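Local coordinates for protein antitoxin HicB3 (Yersinia pestis, PDB 4P7D) that probably neutralises its partner toxin in a HicAB toxin-antitoxin system and binds operator DNA through a dimeric ribbon-helix-helix domain, at the interface of chains A and B. Coordinates in Å, arbitrary orientation; residue numbers count along the deposited sequence, not the author numbering. Chains: chain A/B, Antitoxin HicB3.

Contact 1: the interface of chains A and B. Residues chain A 100, 104, 108, 125, 128; chain B 126, 128-130, 133.
A:Leu104 and B:Ala126 meet across two regular helices, 102-114 of chain A and 121-133 of chain B, while A:Met100, still extended at the end of strand 93-101, comes in beside them. The two methyls of A:Leu104 do separate jobs: CD2 lies against CB of B:Ala126 at 3.7 Å, and CD1 rests 4.1 Å from CA of B:Arg130. With CG opposite the backbone N (chi1 -170°), the leucine fork is turned towards the partner helix. The selenium of A:Met100, a selenomethionine in this model, touches the B:Ala126 methyl from another direction.

One helical turn on, the end of A:Ile108, CD1, packs 3.9 Å from CB of B:Ala129. A:Leu125 brings CD2 to the same methyl, at 4.1 Å, so B:Ala129 is met from helix 102-114 and from helix 121-133 of chain A. B:Ile133 then crosses A:Ile108 at about a right angle, its CD1 lying 3.8 Å from CA of A:Ile108 against the helix backbone.

Further along, each Leu128 sets a methyl against the other's carbonyl O: CD2 of A:Leu128, 3.4 Å from O of B:Leu128, and CD1 of B:Leu128, 3.7 Å from O of A:Leu128. CD2 of A:Leu128 also lies 3.7 Å from CA of B:Ala129.

The small B:Ala126 and B:Ala129 probably let the helices draw close, and this packing forms part of the hydrophobic core of the ribbon-helix-helix dimer.

Contact 2: the interface of chains A and B. Residues chain A 92-94, 96; chain B 100-102, 105.
Strand 93-101 of chain A runs antiparallel to strand 93-101 of chain B, and the loop residue just before the first meets the start of helix 102-115 that follows the second. A:Val94 pairs with B:Met100, and A:Ala93 with B:Ser101. The backbone N of A:Val94 donates to the carbonyl O of B:Met100 at 3.0 Å, and the N of B:Met100 returns a longer bond, 3.3 Å, to the O of A:Val94. Past the end of the strand pair, the N of B:Gln102 donates to the carbonyl O of A:Lys92 at 3.0 Å, meeting it almost head-on (163° at the oxygen). That N-H belongs to the first residue of the helix, so a carbonyl of the partner chain caps the helix start.

The side chains pack on the helix side of the ribbon. B:Leu105 spreads its fork over two residues of chain A: CD1 stands over the centre of one face of the A:Phe96 ring, 4.0 Å from the centroid, while CD2 reaches CG1 of A:Val94 at 3.8 Å, the valine and leucine crossing at about a right angle. A chi1 of 61° places the phenyl between the backbone N and the carbonyl carbon of A:Phe96, which turns the ring to the side where B:Leu105 and B:Met100 lie. B:Met100, a selenomethionine, runs along the rim of this ring: its CG meets CE1 at 3.3 Å, and its CE lies beyond, in the ring plane, 3.8 Å from CZ. B:Gln102 bends at chi2, bringing its amide NE2 alongside A:Val94, 3.9 Å from CG1.

Hydrogen bonds and packing together zip two single strands into the ribbon of the dimer and fasten it to helix 102-115 of chain B; in ribbon-helix-helix proteins the outer face of such a ribbon enters the DNA major groove, and HicB3 probably does the same.

Contact 1: the interface of chains A and B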
loop_
_atom_site.group_PDB
_atom_site.type_symbol
_atom_site.label_atom_id
_atom_site.label_comp_id
_atom_site.label_asym_id
_atom_site.label_seq_id
_atom_site.Cartn_x
_atom_site.Cartn_y
_atom_site.Cartn_z
HETATM N N MSE A 100 11.239 13.797 11.660
HETATM C CA MSE A 100 12.235 13.184 10.810
HETATM C C MSE A 100 13.664 13.379 11.332
HETATM O O MSE A 100 13.893 14.057 12.332
HETATM C CB MSE A 100 12.065 13.684 9.373
HETATM C CG MSE A 100 12.172 15.163 9.158
HETATM SE SE MSE A 100 11.621 15.689 7.305
HETATM C CE MSE A 100 9.695 15.860 7.503
ATOM N N LEU A 104 18.156 15.084 7.762
ATOM C CA LEU A 104 17.227 15.567 6.752
ATOM C C LEU A 104 16.734 17.004 7.066
ATOM O O LEU A 104 16.712 17.883 6.190
ATOM C CB LEU A 104 16.049 14.602 6.615
ATOM C CG LEU A 104 15.109 14.828 5.429
ATOM C CD1 LEU A 104 15.956 15.048 4.199
ATOM C CD2 LEU A 104 14.149 13.653 5.240
ATOM N N ILE A 108 17.146 20.334 4.597
ATOM C CA ILE A 108 16.004 21.159 4.217
ATOM C C ILE A 108 16.246 22.631 4.581
ATOM O O ILE A 108 15.946 23.530 3.801
ATOM C CB ILE A 108 14.714 20.651 4.891
ATOM C CG1 ILE A 108 14.374 19.254 4.373
ATOM C CG2 ILE A 108 13.566 21.581 4.637
ATOM C CD1 ILE A 108 13.236 18.604 5.099
ATOM N N LEU A 125 7.975 22.195 1.810
ATOM C CA LEU A 125 7.289 20.913 1.848
ATOM C C LEU A 125 5.928 20.998 1.152
ATOM O O LEU A 125 5.473 20.028 0.527
ATOM C CB LEU A 125 7.152 20.435 3.300
ATOM C CG LEU A 125 8.525 20.229 3.954
ATOM C CD1 LEU A 125 8.413 19.766 5.374
ATOM C CD2 LEU A 125 9.307 19.229 3.149
ATOM N N LEU A 128 6.499 21.068 -2.605
ATOM C CA LEU A 128 6.913 19.706 -2.863
ATOM C C LEU A 128 5.749 18.711 -2.915
ATOM O O LEU A 128 5.669 17.871 -3.817
ATOM C CB LEU A 128 7.902 19.288 -1.794
ATOM C CG LEU A 128 9.234 18.661 -2.213
ATOM C CD1 LEU A 128 9.993 19.501 -3.233
ATOM C CD2 LEU A 128 10.076 18.458 -0.980
ATOM N N ALA B 126 9.015 13.279 4.140
ATOM C CA ALA B 126 10.459 13.022 4.230
ATOM C C ALA B 126 10.951 12.414 2.911
ATOM O O ALA B 126 11.960 12.834 2.369
ATOM C CB ALA B 126 10.786 12.129 5.370
ATOM N N LEU B 128 9.618 12.745 -0.117
ATOM C CA LEU B 128 9.626 13.809 -1.113
ATOM C C LEU B 128 10.792 14.782 -0.914
ATOM O O LEU B 128 11.274 15.382 -1.868
ATOM C CB LEU B 128 8.324 14.595 -1.085
ATOM C CG LEU B 128 6.992 13.988 -1.518
ATOM C CD1 LEU B 128 5.956 15.055 -1.493
ATOM C CD2 LEU B 128 7.051 13.360 -2.882
ATOM N N ALA B 129 11.251 14.935 0.319
ATOM C CA ALA B 129 12.253 15.955 0.617
ATOM C C ALA B 129 13.653 15.472 0.327
ATOM O O ALA B 129 14.491 16.235 -0.137
ATOM C CB ALA B 129 12.143 16.408 2.089
ATOM N N ARG B 130 13.915 14.201 0.607
ATOM C CA ARG B 130 15.249 13.657 0.389
ATOM C C ARG B 130 15.583 13.546 -1.102
ATOM O O ARG B 130 16.740 13.635 -1.483
ATOM C CB ARG B 130 15.375 12.304 1.073
ATOM C CG ARG B 130 16.744 11.664 0.993
ATOM C CD ARG B 130 16.689 10.252 1.576
ATOM N NE ARG B 130 16.347 10.196 2.999
ATOM C CZ ARG B 130 17.170 10.567 3.978
ATOM N NH1 ARG B 130 18.368 11.056 3.679
ATOM N NH2 ARG B 130 16.793 10.478 5.252
ATOM N N ILE B 133 16.580 17.156 -2.715
ATOM C CA ILE B 133 17.878 17.629 -2.279
ATOM C C ILE B 133 19.009 16.742 -2.767
ATOM O O ILE B 133 19.957 17.219 -3.385
ATOM C CB ILE B 133 17.923 17.728 -0.750
ATOM C CG1 ILE B 133 16.979 18.838 -0.289
ATOM C CG2 ILE B 133 19.343 17.955 -0.273
ATOM C CD1 ILE B 133 17.000 19.095 1.165
#

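Contact 2: the interface of chains A and B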
loop_
_atom_site.group_PDB
_atom_site.type_symbol
_atom_site.label_atom_id
_atom_site.label_comp_id
_atom_site.label_asym_id
_atom_site.label_seq_id
_atom_site.Cartn_x
_atom_site.Cartn_y
_atom_site.Cartn_z
ATOM N N LYS A 92 -8.246 27.895 5.617
ATOM C CA LYS A 92 -7.767 28.209 6.957
ATOM C C LYS A 92 -6.436 27.501 7.242
ATOM O O LYS A 92 -6.269 26.330 6.913
ATOM C CB LYS A 92 -8.827 27.799 7.983
ATOM C CG LYS A 92 -8.447 27.978 9.444
ATOM C CD LYS A 92 -9.591 27.547 10.382
ATOM C CE LYS A 92 -9.720 26.015 10.493
ATOM N NZ LYS A 92 -10.791 25.600 11.467
ATOM N N ALA A 93 -5.480 28.211 7.829
ATOM C CA ALA A 93 -4.226 27.582 8.188
ATOM C C ALA A 93 -4.441 26.564 9.302
ATOM O O ALA A 93 -5.376 26.697 10.091
ATOM C CB ALA A 93 -3.237 28.599 8.605
ATOM N N VAL A 94 -3.586 25.542 9.353
ATOM C CA VAL A 94 -3.687 24.503 10.374
ATOM C C VAL A 94 -2.309 23.970 10.686
ATOM O O VAL A 94 -1.564 23.607 9.782
ATOM C CB VAL A 94 -4.617 23.329 9.958
ATOM C CG1 VAL A 94 -4.345 22.873 8.558
ATOM C CG2 VAL A 94 -4.452 22.165 10.910
ATOM N N PHE A 96 0.502 21.475 12.254
ATOM C CA PHE A 96 0.685 20.048 12.517
ATOM C C PHE A 96 2.139 19.683 12.771
ATOM O O PHE A 96 3.020 20.517 12.792
ATOM C CB PHE A 96 0.099 19.201 11.386
ATOM C CG PHE A 96 0.724 19.427 10.059
ATOM C CD1 PHE A 96 0.355 20.526 9.277
ATOM C CD2 PHE A 96 1.639 18.497 9.540
ATOM C CE1 PHE A 96 0.930 20.723 8.024
ATOM C CE2 PHE A 96 2.215 18.701 8.271
ATOM C CZ PHE A 96 1.866 19.804 7.526
HETATM N N MSE B 100 0.242 24.511 7.212
HETATM C CA MSE B 100 -0.304 24.757 5.895
HETATM C C MSE B 100 -1.830 24.727 5.869
HETATM O O MSE B 100 -2.470 24.329 6.832
HETATM C CB MSE B 100 0.306 23.793 4.871
HETATM C CG MSE B 100 0.293 22.355 5.242
HETATM SE SE MSE B 100 1.188 21.223 3.906
HETATM C CE MSE B 100 3.080 21.463 4.282
ATOM N N SER B 101 -2.399 25.220 4.777
ATOM C CA SER B 101 -3.841 25.218 4.595
ATOM C C SER B 101 -4.484 23.840 4.768
ATOM O O SER B 101 -3.929 22.810 4.384
ATOM C CB SER B 101 -4.180 25.764 3.221
ATOM O OG SER B 101 -3.291 25.227 2.256
ATOM N N GLN B 102 -5.672 23.862 5.359
ATOM C CA GLN B 102 -6.487 22.685 5.593
ATOM C C GLN B 102 -6.626 21.845 4.336
ATOM O O GLN B 102 -6.309 20.667 4.337
ATOM C CB GLN B 102 -7.871 23.109 6.108
ATOM C CG GLN B 102 -8.776 21.968 6.534
ATOM C CD GLN B 102 -8.112 21.105 7.558
ATOM O OE1 GLN B 102 -7.608 20.015 7.248
ATOM N NE2 GLN B 102 -8.065 21.598 8.794
ATOM N N LEU B 105 -3.615 19.851 3.486
ATOM C CA LEU B 105 -3.481 18.793 4.446
ATOM C C LEU B 105 -4.470 17.671 4.151
ATOM O O LEU B 105 -4.127 16.499 4.181
ATOM C CB LEU B 105 -3.698 19.354 5.844
ATOM C CG LEU B 105 -3.083 18.508 6.950
ATOM C CD1 LEU B 105 -1.640 18.152 6.565
ATOM C CD2 LEU B 105 -3.130 19.258 8.270
#

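About 19 Å separates the C-alpha centres of contact 1 and contact 2 in one two-fold dimer. Each recurs with the chains exchanged, so position 100 does double duty: its side chain lightly touches the partner's helix 121-133 in contact 1, while in contact 2 its backbone pairs with the partner's strand and its side chain packs on the Phe96 ring. The helix beginning at 102, first of the ribbon-helix-helix unit, gives residues 102 and 105 to contact 2, 104 and 108 to contact 1. Contact 2 sets the ribbon and contact 1 closes the helices behind it, so the presumed DNA-binding surface would exist only in the dimer.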